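Local structure of probable 2-oxoacid ferredoxin oxidoreductase, alpha chain (Thermoplasma acidophilum, 3JU3) at residues A[17-22]-A[77-82]; A[23-28]-A[42-47]; A[33-38]-A[111-116]; A[81-84]-A[90-93]; A[93-98]-A[106-111]. The protein probably catalyses, as the alpha subunit whose core domain II this chain represents, the CoA-dependent oxidative decarboxylation of 2-oxoacids such as 2-oxoglutarate with ferredoxin as electron acceptor. One frame throughout, in Å; residues are numbered along the deposited sequence.

Contacts 1 and 2 form the middle of the domain, both centred about 5 Å from the chain's centre and 9 Å from each other, on the neighbouring parallel strands 16-21 and 42-47. Contact 2 lies within the chain loop that contact 1 closes. Helix 25-37 carries contact 2 on its first turn and contact 3 on its last, where it meets helix 105-117. Contact 5 shares that second helix and sits 11 Å from contact 3, centre to centre. Contact 4 begins on helix 79-87, where contact 1 ends, and leads through Asn93 into contact 5. All five touch the second subunit, whose strands pair with those of this chain, so the sheet runs on from one subunit into the next.

Contact 1: residues A[17-22]-A[77-82]; sequences TFVTWG and AQAAQM
The indole of Trp21 presents its edge to Ala77: the backbone N of Ala77 lies at the rim in the plane of the ring, 3.6 Å from CZ2, and the carbonyl O of Ala77 sits close to the same plane beside NE1. Obliquely to the ring, the methyl CB of Ala79 approaches CD1 at 4.1 Å. The polar link is the hydrogen bond from NE1 to Ala77 O, 3.0 Å long and fairly straight, with an N-H...O angle of 160°. On the acceptor side the donor stands well above the carbonyl plane, 57° out of it, so the indole edge comes down onto the C=O instead of meeting a lone pair. The CZ2 side of the indole also packs on Ala77 CB.

A chi1 of 63° sets CG of Trp21 between the backbone N and the carbonyl carbon, and from there the indole spans the gap to the chain leading into helix 79-87. In core domain II this joins strand 16-21 to the junction where strand 68-77 passes into that helix. Phe50 of the second subunit meets the indole edge-to-face, and the strand pairs in parallel with a strand of that subunit, so the sheet continues across the interface.

Replacing Trp21 with a leucine would probably leave Ala77 O without its N-H donor from this strand and open a gap beside the methyls of Ala77 and Ala79. Two residues earlier on the strand, CG1 of Val19 comes within 4.3 Å of Ala79 CB and also packs on Ile83 one turn further along the helix.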
# COMPACT_ATOMS: atom_id res chain seq x y z
N THR A 17 23.30 10.48 -5.66
CA THR A 17 22.59 9.66 -6.63
C THR A 17 21.43 8.95 -5.93
O THR A 17 21.64 8.00 -5.15
CB THR A 17 23.57 8.64 -7.26
OG1 THR A 17 24.52 9.36 -8.04
CG2 THR A 17 22.85 7.58 -8.17
N PHE A 18 20.23 9.42 -6.18
CA PHE A 18 19.03 8.76 -5.69
C PHE A 18 18.77 7.51 -6.54
O PHE A 18 19.11 7.49 -7.72
CB PHE A 18 17.81 9.69 -5.79
CG PHE A 18 17.84 10.85 -4.82
CD1 PHE A 18 17.61 10.63 -3.47
CD2 PHE A 18 18.09 12.16 -5.26
CE1 PHE A 18 17.60 11.70 -2.55
CE2 PHE A 18 18.11 13.24 -4.34
CZ PHE A 18 17.86 13.01 -3.02
N VAL A 19 18.20 6.46 -5.93
CA VAL A 19 17.74 5.28 -6.67
C VAL A 19 16.30 5.05 -6.24
O VAL A 19 16.02 5.03 -5.03
CB VAL A 19 18.55 4.04 -6.33
CG1 VAL A 19 18.11 2.83 -7.23
CG2 VAL A 19 20.01 4.28 -6.50
N THR A 20 15.40 4.88 -7.20
CA THR A 20 14.07 4.46 -6.89
C THR A 20 13.41 3.79 -8.09
O THR A 20 14.04 3.61 -9.15
CB THR A 20 13.21 5.64 -6.31
OG1 THR A 20 12.16 5.10 -5.46
CG2 THR A 20 12.57 6.47 -7.44
N TRP A 21 12.15 3.40 -7.91
CA TRP A 21 11.35 2.74 -8.91
C TRP A 21 9.93 3.16 -8.54
O TRP A 21 9.68 3.66 -7.45
CB TRP A 21 11.52 1.21 -8.83
CG TRP A 21 11.04 0.64 -7.50
CD1 TRP A 21 11.70 0.67 -6.30
CD2 TRP A 21 9.76 0.07 -7.24
NE1 TRP A 21 10.91 0.11 -5.32
CE2 TRP A 21 9.73 -0.27 -5.88
CE3 TRP A 21 8.65 -0.23 -8.05
CZ2 TRP A 21 8.62 -0.89 -5.30
CZ3 TRP A 21 7.56 -0.85 -7.47
CH2 TRP A 21 7.55 -1.15 -6.09
N GLY A 22 9.00 2.93 -9.44
CA GLY A 22 7.60 3.10 -9.08
C GLY A 22 7.23 4.51 -8.70
O GLY A 22 7.65 5.46 -9.34
N ALA A 77 8.96 -2.08 -1.88
CA ALA A 77 10.37 -2.52 -1.77
C ALA A 77 11.33 -1.32 -1.77
O ALA A 77 10.99 -0.20 -2.29
CB ALA A 77 10.75 -3.45 -2.89
N GLN A 78 12.47 -1.59 -1.15
CA GLN A 78 13.69 -0.84 -1.26
C GLN A 78 14.41 -1.51 -2.43
O GLN A 78 14.64 -2.73 -2.38
CB GLN A 78 14.50 -1.04 0.05
CG GLN A 78 13.82 -0.47 1.29
CD GLN A 78 14.41 -0.94 2.63
OE1 GLN A 78 15.62 -1.09 2.79
NE2 GLN A 78 13.54 -1.13 3.61
N ALA A 79 14.74 -0.76 -3.48
CA ALA A 79 15.53 -1.32 -4.58
C ALA A 79 16.90 -1.84 -4.14
O ALA A 79 17.55 -2.54 -4.92
CB ALA A 79 15.68 -0.34 -5.73
N ALA A 80 17.34 -1.53 -2.90
CA ALA A 80 18.67 -1.92 -2.44
C ALA A 80 18.83 -3.43 -2.41
O ALA A 80 19.92 -3.95 -2.68
CB ALA A 80 19.00 -1.33 -1.03
N GLN A 81 17.78 -4.13 -2.01
CA GLN A 81 17.88 -5.57 -1.87
C GLN A 81 18.22 -6.21 -3.22
O GLN A 81 19.18 -6.99 -3.33
CB GLN A 81 16.62 -6.18 -1.26
CG GLN A 81 16.80 -6.56 0.21
CD GLN A 81 15.48 -6.97 0.86
OE1 GLN A 81 14.58 -6.14 0.99
NE2 GLN A 81 15.37 -8.24 1.26
N MSE A 82 17.47 -5.86 -4.24
CA MSE A 82 17.69 -6.53 -5.52
C MSE A 82 18.97 -6.05 -6.21
O MSE A 82 19.59 -6.80 -6.93
CB MSE A 82 16.44 -6.45 -6.40
CG MSE A 82 16.45 -5.35 -7.40
SE MSE A 82 14.73 -5.22 -8.32
CE MSE A 82 14.24 -3.47 -7.65

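Contact 2: residues A[23-28]-A[42-47]; sequences SQKGPI and ANLLYL
Leu44 is the first residue of strand 42-47 to reach across to the opening turn of helix 25-37, and it does so with both of its methyls. Leu44 CD1 lies 3.9 Å from Ile28 CD1 and 4.0 Å from Ile28 CG2, the two side chains roughly perpendicular. Ile28 has two conformers, and its contacts hold for the one modelled here, the other leaving them in doubt. The other methyl of Leu44, CD2, turns to the aliphatic part of Lys25 and rests 4.0 Å from its CG. One leucine thus touches two residues on the same side of the helix, three positions apart.

Two residues on, Tyr46 offers a ring face to Lys25. Lys25 CD is centred over that face, 3.6 Å from the ring centroid and only 12° off the normal, a clear CH-pi contact. CB and CG lie toward the CE1 side of the ring, with CB 3.7 Å from CE1. With CG anti to the backbone N (chi1 179°), the lysine carries CG and CD across the tyrosine; the bend at chi3 (98°) then turns CE and NZ off it. The ammonium NZ ends 5.0 Å from the ring centroid, where any cation-pi attraction is at most weak; it is the methylenes that hold the two together.

Strand 16-21, helix 25-37 and strand 42-47 make a beta-alpha-beta unit, and this contact lays the helix on its second strand. Ile28 reaches Phe18 and Thr20 on the first strand, Leu44 also packs on Leu29 and Ile32 further along the helix, and Tyr46 touches Val7 on the antiparallel strand 6-9.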
# COMPACT_ATOMS: atom_id res chain seq x y z
N SER A 23 6.44 4.63 -7.63
CA SER A 23 5.69 5.85 -7.40
C SER A 23 6.51 7.06 -6.88
O SER A 23 6.07 8.20 -7.01
CB SER A 23 4.52 5.56 -6.45
OG SER A 23 5.03 5.37 -5.13
N GLN A 24 7.70 6.81 -6.31
CA GLN A 24 8.47 7.91 -5.68
C GLN A 24 9.31 8.68 -6.70
O GLN A 24 10.01 9.66 -6.35
CB GLN A 24 9.35 7.36 -4.55
CG GLN A 24 8.55 6.87 -3.36
CD GLN A 24 7.57 7.95 -2.87
OE1 GLN A 24 6.37 7.77 -2.97
NE2 GLN A 24 8.09 9.06 -2.37
N LYS A 25 9.17 8.31 -7.98
CA LYS A 25 9.95 8.99 -9.02
C LYS A 25 9.71 10.47 -8.94
O LYS A 25 10.67 11.25 -8.89
CB LYS A 25 9.65 8.50 -10.45
CG LYS A 25 10.47 9.25 -11.45
CD LYS A 25 10.35 8.76 -12.89
CE LYS A 25 9.35 9.58 -13.68
NZ LYS A 25 9.38 9.28 -15.14
N GLY A 26 8.45 10.89 -8.96
CA GLY A 26 8.13 12.33 -9.05
C GLY A 26 8.60 13.15 -7.83
O GLY A 26 9.20 14.21 -7.97
N PRO A 27 8.33 12.65 -6.62
CA PRO A 27 8.85 13.29 -5.43
C PRO A 27 10.39 13.51 -5.47
O PRO A 27 10.88 14.59 -5.10
CB PRO A 27 8.47 12.28 -4.35
CG PRO A 27 7.11 11.81 -4.78
CD PRO A 27 7.38 11.57 -6.29
N ILE A 28 11.15 12.51 -5.89
CA ILE A 28 12.60 12.65 -5.99
C ILE A 28 13.01 13.74 -7.00
O ILE A 28 13.88 14.57 -6.71
CB ILE A 28 13.26 11.33 -6.40
CG1 ILE A 28 13.10 10.30 -5.29
CG2 ILE A 28 14.76 11.56 -6.71
CD1 ILE A 28 13.94 9.10 -5.49
N ALA A 42 22.25 16.45 -7.95
CA ALA A 42 21.75 15.13 -7.64
C ALA A 42 21.27 14.55 -8.94
O ALA A 42 20.81 15.29 -9.83
CB ALA A 42 20.65 15.22 -6.59
N ASN A 43 21.42 13.24 -9.09
CA ASN A 43 20.82 12.58 -10.23
C ASN A 43 19.94 11.42 -9.73
O ASN A 43 19.85 11.20 -8.51
CB ASN A 43 21.89 12.17 -11.28
CG ASN A 43 22.98 11.26 -10.70
OD1 ASN A 43 22.79 10.67 -9.64
ND2 ASN A 43 24.11 11.15 -11.39
N LEU A 44 19.23 10.74 -10.63
CA LEU A 44 18.28 9.69 -10.21
C LEU A 44 18.47 8.48 -11.10
O LEU A 44 18.30 8.58 -12.33
CB LEU A 44 16.81 10.18 -10.25
CG LEU A 44 15.75 9.06 -10.13
CD1 LEU A 44 15.83 8.30 -8.81
CD2 LEU A 44 14.33 9.56 -10.33
N LEU A 45 18.85 7.35 -10.50
CA LEU A 45 18.87 6.09 -11.24
C LEU A 45 17.47 5.52 -11.02
O LEU A 45 17.10 5.20 -9.91
CB LEU A 45 19.95 5.15 -10.72
CG LEU A 45 19.92 3.68 -11.15
CD1 LEU A 45 20.17 3.65 -12.61
CD2 LEU A 45 21.05 2.89 -10.42
N TYR A 46 16.71 5.43 -12.10
CA TYR A 46 15.33 5.00 -12.03
C TYR A 46 15.23 3.62 -12.66
O TYR A 46 15.56 3.44 -13.84
CB TYR A 46 14.47 6.00 -12.81
CG TYR A 46 13.02 5.68 -12.86
CD1 TYR A 46 12.25 5.65 -11.71
CD2 TYR A 46 12.42 5.40 -14.07
CE1 TYR A 46 10.92 5.35 -11.79
CE2 TYR A 46 11.13 5.09 -14.14
CZ TYR A 46 10.38 5.07 -13.02
OH TYR A 46 9.06 4.78 -13.19
N LEU A 47 14.77 2.65 -11.87
CA LEU A 47 14.57 1.30 -12.37
C LEU A 47 13.14 1.17 -12.89
O LEU A 47 12.17 1.45 -12.17
CB LEU A 47 14.85 0.28 -11.27
CG LEU A 47 16.22 0.51 -10.61
CD1 LEU A 47 16.50 -0.46 -9.44
CD2 LEU A 47 17.39 0.50 -11.64

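Contact 3: residues A[33-38]-A[111-116]; sequences EDLKEE and SAKEIL
The C-terminal turn of helix 25-37 faces the side of helix 105-117, with Leu35 and Lys113 the closest pair along the backbones, 8.9 Å from CA to CA. At that separation the gap is bridged by side chains. Glu38, its N bonded to Leu35 O, reaches over to the second helix.

The side chains of Glu38 and Lys113 reach out from the two helices and meet in a salt bridge. NZ of Lys113 lies 2.8 Å from Glu38 OE2, on the syn side of the carboxylate and 19° out of its plane, while the companion bond to Glu38 OE1, at 3.2 Å, is weak. A bend at chi3 (-86°) turns the end of the lysine onto the acid. Nearer its base, CG of Lys113 packs at 4.1 Å against CD2 of Leu35, the two side chains running antiparallel alongside each other. Lysine thus serves twice: its methylenes pack on Leu35 and its ammonium pairs with the acid. A methionine in place of Lys113 would probably leave the Glu38 carboxylate without its cationic mate.

On the inner side Leu35 also meets Leu109, Ile16 and Phe18, and Phe18 also meets Ala112. The arrangement is helix-helix packing beside an alpha/beta sheet: an apolar layer toward strand 16-21, with an ion pair at the exposed end.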
# COMPACT_ATOMS: atom_id res chain seq x y z
N GLU A 33 15.34 19.34 -7.93
CA GLU A 33 15.25 20.75 -8.31
C GLU A 33 15.50 21.67 -7.12
O GLU A 33 16.22 22.65 -7.25
CB GLU A 33 13.94 21.09 -9.02
CG GLU A 33 13.75 20.43 -10.39
CD GLU A 33 14.97 20.57 -11.32
OE1 GLU A 33 15.10 21.61 -12.02
OE2 GLU A 33 15.79 19.62 -11.38
N ASP A 34 14.90 21.34 -5.97
CA ASP A 34 15.16 22.06 -4.72
C ASP A 34 16.65 22.08 -4.31
O ASP A 34 17.17 23.10 -3.85
CB ASP A 34 14.31 21.46 -3.59
CG ASP A 34 12.84 21.50 -3.89
OD1 ASP A 34 12.36 22.48 -4.48
OD2 ASP A 34 12.14 20.54 -3.51
N LEU A 35 17.33 20.95 -4.47
CA LEU A 35 18.77 20.87 -4.16
C LEU A 35 19.64 21.85 -4.98
O LEU A 35 20.57 22.46 -4.46
CB LEU A 35 19.27 19.40 -4.28
CG LEU A 35 18.87 18.46 -3.14
CD1 LEU A 35 19.14 17.01 -3.58
CD2 LEU A 35 19.62 18.79 -1.82
N LYS A 36 19.32 21.99 -6.27
CA LYS A 36 20.03 22.92 -7.15
C LYS A 36 20.06 24.32 -6.55
O LYS A 36 21.06 25.04 -6.66
CB LYS A 36 19.33 22.96 -8.52
CG LYS A 36 19.73 21.86 -9.45
CD LYS A 36 18.85 21.84 -10.67
CE LYS A 36 18.95 20.47 -11.36
NZ LYS A 36 18.16 20.48 -12.64
N GLU A 37 18.95 24.68 -5.89
CA GLU A 37 18.79 26.01 -5.29
C GLU A 37 19.83 26.27 -4.22
O GLU A 37 20.18 27.41 -3.99
CB GLU A 37 17.38 26.21 -4.74
CG GLU A 37 16.35 26.39 -5.85
CD GLU A 37 14.91 26.62 -5.37
OE1 GLU A 37 14.67 27.05 -4.22
OE2 GLU A 37 14.01 26.40 -6.20
N GLU A 38 20.30 25.21 -3.57
CA GLU A 38 21.32 25.29 -2.54
C GLU A 38 22.68 24.92 -3.09
O GLU A 38 23.63 24.73 -2.30
CB GLU A 38 21.01 24.32 -1.40
CG GLU A 38 19.97 24.77 -0.47
CD GLU A 38 19.74 23.75 0.59
OE1 GLU A 38 20.49 23.77 1.61
OE2 GLU A 38 18.83 22.93 0.41
N SER A 111 16.42 14.65 4.94
CA SER A 111 17.19 13.41 5.14
C SER A 111 18.36 13.33 4.21
O SER A 111 19.44 12.83 4.59
CB SER A 111 16.34 12.17 4.85
OG SER A 111 15.11 12.22 5.50
N ALA A 112 18.12 13.75 2.97
CA ALA A 112 19.12 13.77 1.91
C ALA A 112 20.36 14.62 2.29
O ALA A 112 21.52 14.19 2.13
CB ALA A 112 18.49 14.28 0.59
N LYS A 113 20.11 15.81 2.82
CA LYS A 113 21.19 16.69 3.29
C LYS A 113 21.92 16.10 4.50
O LYS A 113 23.16 16.11 4.54
CB LYS A 113 20.66 18.10 3.53
CG LYS A 113 20.33 18.79 2.24
CD LYS A 113 20.07 20.28 2.42
CE LYS A 113 18.63 20.52 2.79
NZ LYS A 113 18.32 21.96 3.03
N GLU A 114 21.15 15.58 5.46
CA GLU A 114 21.71 14.85 6.59
C GLU A 114 22.68 13.76 6.12
O GLU A 114 23.76 13.61 6.69
CB GLU A 114 20.62 14.23 7.46
CG GLU A 114 21.14 13.61 8.75
CD GLU A 114 20.05 12.92 9.56
OE1 GLU A 114 19.27 12.14 8.97
OE2 GLU A 114 19.99 13.14 10.80
N ILE A 115 22.30 13.03 5.07
CA ILE A 115 23.08 11.91 4.60
C ILE A 115 24.36 12.42 3.91
O ILE A 115 25.46 11.87 4.08
CB ILE A 115 22.23 10.99 3.60
CG1 ILE A 115 21.24 10.12 4.40
CG2 ILE A 115 23.14 10.14 2.74
CD1 ILE A 115 20.11 9.46 3.58
N LEU A 116 24.17 13.48 3.14
CA LEU A 116 25.25 14.22 2.50
C LEU A 116 26.31 14.69 3.52
O LEU A 116 27.52 14.51 3.31
CB LEU A 116 24.66 15.41 1.74
CG LEU A 116 25.60 16.31 0.95
CD1 LEU A 116 26.39 15.51 -0.09
CD2 LEU A 116 24.78 17.39 0.30

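Contact 4: residues A[81-84]-A[90-93]; sequences QMIK and DIKN
Ile83 CD1 meets Ile91 CD1 at 3.8 Å, the apolar half of this contact and its buried side. The two chains cross obliquely, touching only through their terminal methyls. The pair is enclosed from beyond the two segments: Ile83 also packs on Leu62 and Ile91 on Val68, both of the second subunit.

The contact closes the turn in which helix 79-87 ends and the chain doubles back toward strand 93-95, which pairs in parallel with a strand of the second subunit. Inside the helix, Ile83 O accepts a hydrogen bond from the hydroxyl of Thr87.

Lys84 follows on the exposed side. Its CA lies 5.2 Å from that of Asp90, the nearest approach of the two backbones. CD of the lysine sits against the carboxylate, 3.5 Å from both CG and OD1 of Asp90, and a bend at chi3 (91°) carries the ammonium around toward the other oxygen. NZ stops 3.9 Å from OD2 of Asp90, a long salt bridge without a hydrogen bond, so the attraction is probably modest and the closer touch is made by the methylene.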
# COMPACT_ATOMS: atom_id res chain seq x y z
N GLN A 81 17.78 -4.13 -2.01
CA GLN A 81 17.88 -5.57 -1.87
C GLN A 81 18.22 -6.21 -3.22
O GLN A 81 19.18 -6.99 -3.33
CB GLN A 81 16.62 -6.18 -1.26
CG GLN A 81 16.80 -6.56 0.21
CD GLN A 81 15.48 -6.97 0.86
OE1 GLN A 81 14.58 -6.14 0.99
NE2 GLN A 81 15.37 -8.24 1.26
N MSE A 82 17.47 -5.86 -4.24
CA MSE A 82 17.69 -6.53 -5.52
C MSE A 82 18.97 -6.05 -6.21
O MSE A 82 19.59 -6.80 -6.93
CB MSE A 82 16.44 -6.45 -6.40
CG MSE A 82 16.45 -5.35 -7.40
SE MSE A 82 14.73 -5.22 -8.32
CE MSE A 82 14.24 -3.47 -7.65
N ILE A 83 19.37 -4.80 -5.96
CA ILE A 83 20.60 -4.23 -6.50
C ILE A 83 21.80 -4.98 -5.92
O ILE A 83 22.74 -5.31 -6.65
CB ILE A 83 20.71 -2.72 -6.20
CG1 ILE A 83 19.66 -1.95 -7.00
CG2 ILE A 83 22.14 -2.16 -6.49
CD1 ILE A 83 19.57 -0.46 -6.68
N LYS A 84 21.76 -5.22 -4.62
CA LYS A 84 22.78 -6.00 -3.95
C LYS A 84 22.85 -7.42 -4.50
O LYS A 84 23.95 -7.93 -4.71
CB LYS A 84 22.56 -6.05 -2.43
CG LYS A 84 23.67 -6.82 -1.71
CD LYS A 84 23.68 -6.55 -0.22
CE LYS A 84 22.83 -7.55 0.54
NZ LYS A 84 22.82 -7.22 1.99
N ASP A 90 26.23 -2.78 -2.01
CA ASP A 90 25.31 -2.55 -0.91
C ASP A 90 25.22 -1.07 -0.55
O ASP A 90 26.08 -0.51 0.16
CB ASP A 90 25.64 -3.41 0.33
CG ASP A 90 24.45 -3.52 1.30
OD1 ASP A 90 23.30 -3.24 0.86
OD2 ASP A 90 24.65 -3.86 2.48
N ILE A 91 24.17 -0.45 -1.05
CA ILE A 91 23.80 0.92 -0.72
C ILE A 91 23.51 1.01 0.77
O ILE A 91 22.52 0.45 1.25
CB ILE A 91 22.55 1.37 -1.52
CG1 ILE A 91 22.82 1.20 -3.02
CG2 ILE A 91 22.11 2.79 -1.10
CD1 ILE A 91 21.57 1.18 -3.89
N LYS A 92 24.36 1.74 1.49
CA LYS A 92 24.14 1.88 2.94
C LYS A 92 23.13 2.94 3.39
O LYS A 92 22.54 2.81 4.46
CB LYS A 92 25.45 1.93 3.73
CG LYS A 92 26.01 0.54 3.97
CD LYS A 92 27.39 0.57 4.60
CE LYS A 92 28.18 -0.65 4.19
NZ LYS A 92 29.47 -0.72 4.94
N ASN A 93 22.91 3.96 2.56
CA ASN A 93 21.98 5.01 2.96
C ASN A 93 20.62 4.84 2.35
O ASN A 93 20.50 4.51 1.16
CB ASN A 93 22.53 6.39 2.60
CG ASN A 93 23.88 6.64 3.18
OD1 ASN A 93 24.02 6.82 4.39
ND2 ASN A 93 24.90 6.64 2.32

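Contact 5: residues A[93-98]-A[106-111]; sequences NKILKY and DEILKS
Ile95, on the short strand 93-95, sends its side chain from CB toward helix 105-117. CG1 leaves CB anti to the carbonyl carbon (chi1 -70°) and comes 4.1 Å from CB of Ser111. One bond further, the terminal methyl CD1 settles between two residues of the helix: it is 3.9 Å from CB of Ser111 and equally 3.9 Å from CG2 of Ile108. Because chi2 is extended (-179°), CD1 is carried as far from its own CA as the chain allows, and it can reach both. The side chains of Ile95 and Ile108 stand nearly perpendicular to each other, methyl against methyl, while the serine contributes its methylene.

The hydroxyl of Ser111 is turned to its own helix. OG donates a 3.0 Å hydrogen bond to the carbonyl O of Glu107, one turn back, which also accepts the backbone N of Ser111. The two donors come to that oxygen from opposite faces of the carbonyl plane, with OG tilted 30° from it.

Around this contact, Ile108 packs also on Val31 of helix 25-37, Ile95 on Ile69 of the second subunit, and strand 93-95 pairs in parallel with a strand of that same subunit. Glu107 forms a salt bridge with Arg101 of the loop ahead of the helix.

No hydrogen bond or charge pair joins strand to helix here. The fit rests on carbon against carbon, and with Ser111 OG gripping Glu107 O, the serine's polar end is satisfied within its helix and its CB is left for the isoleucine.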
# COMPACT_ATOMS: atom_id res chain seq x y z
N ASN A 93 22.91 3.96 2.56
CA ASN A 93 21.98 5.01 2.96
C ASN A 93 20.62 4.84 2.35
O ASN A 93 20.50 4.51 1.16
CB ASN A 93 22.53 6.39 2.60
CG ASN A 93 23.88 6.64 3.18
OD1 ASN A 93 24.02 6.82 4.39
ND2 ASN A 93 24.90 6.64 2.32
N LYS A 94 19.58 5.08 3.13
CA LYS A 94 18.24 4.86 2.59
C LYS A 94 17.24 5.86 3.15
O LYS A 94 17.44 6.40 4.24
CB LYS A 94 17.79 3.39 2.80
CG LYS A 94 17.57 3.02 4.26
CD LYS A 94 17.72 1.51 4.50
CE LYS A 94 17.63 1.17 5.99
NZ LYS A 94 18.70 1.84 6.80
N ILE A 95 16.21 6.13 2.38
CA ILE A 95 15.10 6.94 2.84
C ILE A 95 13.90 6.00 2.81
O ILE A 95 13.45 5.60 1.74
CB ILE A 95 14.93 8.18 1.93
CG1 ILE A 95 16.11 9.14 2.16
CG2 ILE A 95 13.54 8.87 2.12
CD1 ILE A 95 16.07 10.41 1.36
N LEU A 96 13.44 5.61 4.00
CA LEU A 96 12.29 4.70 4.18
C LEU A 96 11.00 5.49 4.40
O LEU A 96 11.06 6.70 4.64
CB LEU A 96 12.51 3.83 5.43
CG LEU A 96 13.80 3.01 5.54
CD1 LEU A 96 13.77 2.07 6.75
CD2 LEU A 96 14.06 2.24 4.24
N LYS A 97 9.85 4.81 4.37
CA LYS A 97 8.58 5.43 4.76
C LYS A 97 8.60 5.85 6.24
O LYS A 97 9.13 5.13 7.10
CB LYS A 97 7.40 4.50 4.49
N TYR A 98 8.01 7.02 6.51
CA TYR A 98 8.04 7.64 7.85
C TYR A 98 6.65 7.75 8.47
O TYR A 98 5.80 8.52 8.01
CB TYR A 98 8.73 9.02 7.80
N ASP A 106 9.98 18.04 1.57
CA ASP A 106 10.77 18.72 2.58
C ASP A 106 11.46 17.73 3.52
O ASP A 106 12.60 17.95 3.91
CB ASP A 106 9.90 19.71 3.38
CG ASP A 106 9.25 20.77 2.49
OD1 ASP A 106 9.65 20.91 1.31
OD2 ASP A 106 8.34 21.48 2.98
N GLU A 107 10.77 16.64 3.87
CA GLU A 107 11.36 15.60 4.71
C GLU A 107 12.43 14.83 3.97
O GLU A 107 13.46 14.48 4.56
CB GLU A 107 10.30 14.64 5.25
CG GLU A 107 9.53 15.20 6.44
CD GLU A 107 8.35 14.34 6.83
OE1 GLU A 107 8.10 13.31 6.15
OE2 GLU A 107 7.67 14.68 7.82
N ILE A 108 12.19 14.56 2.69
CA ILE A 108 13.14 13.86 1.87
C ILE A 108 14.39 14.75 1.71
O ILE A 108 15.53 14.28 1.88
CB ILE A 108 12.56 13.49 0.45
CG1 ILE A 108 11.41 12.49 0.57
CG2 ILE A 108 13.68 12.92 -0.47
CD1 ILE A 108 10.74 12.18 -0.75
N LEU A 109 14.16 16.02 1.39
CA LEU A 109 15.24 17.01 1.26
C LEU A 109 16.09 17.00 2.54
O LEU A 109 17.33 16.87 2.49
CB LEU A 109 14.64 18.40 0.98
CG LEU A 109 15.50 19.61 0.67
CD1 LEU A 109 16.47 19.27 -0.42
CD2 LEU A 109 14.62 20.76 0.20
N LYS A 110 15.40 17.07 3.67
CA LYS A 110 16.04 17.06 4.98
C LYS A 110 16.96 15.86 5.16
O LYS A 110 18.14 16.05 5.49
CB LYS A 110 15.01 17.12 6.12
CG LYS A 110 15.59 17.61 7.45
CD LYS A 110 14.51 17.83 8.47
CE LYS A 110 15.13 18.01 9.83
NZ LYS A 110 15.63 16.69 10.33
N SER A 111 16.42 14.65 4.94
CA SER A 111 17.19 13.41 5.14
C SER A 111 18.36 13.33 4.21
O SER A 111 19.44 12.83 4.59
CB SER A 111 16.34 12.17 4.85
OG SER A 111 15.11 12.22 5.50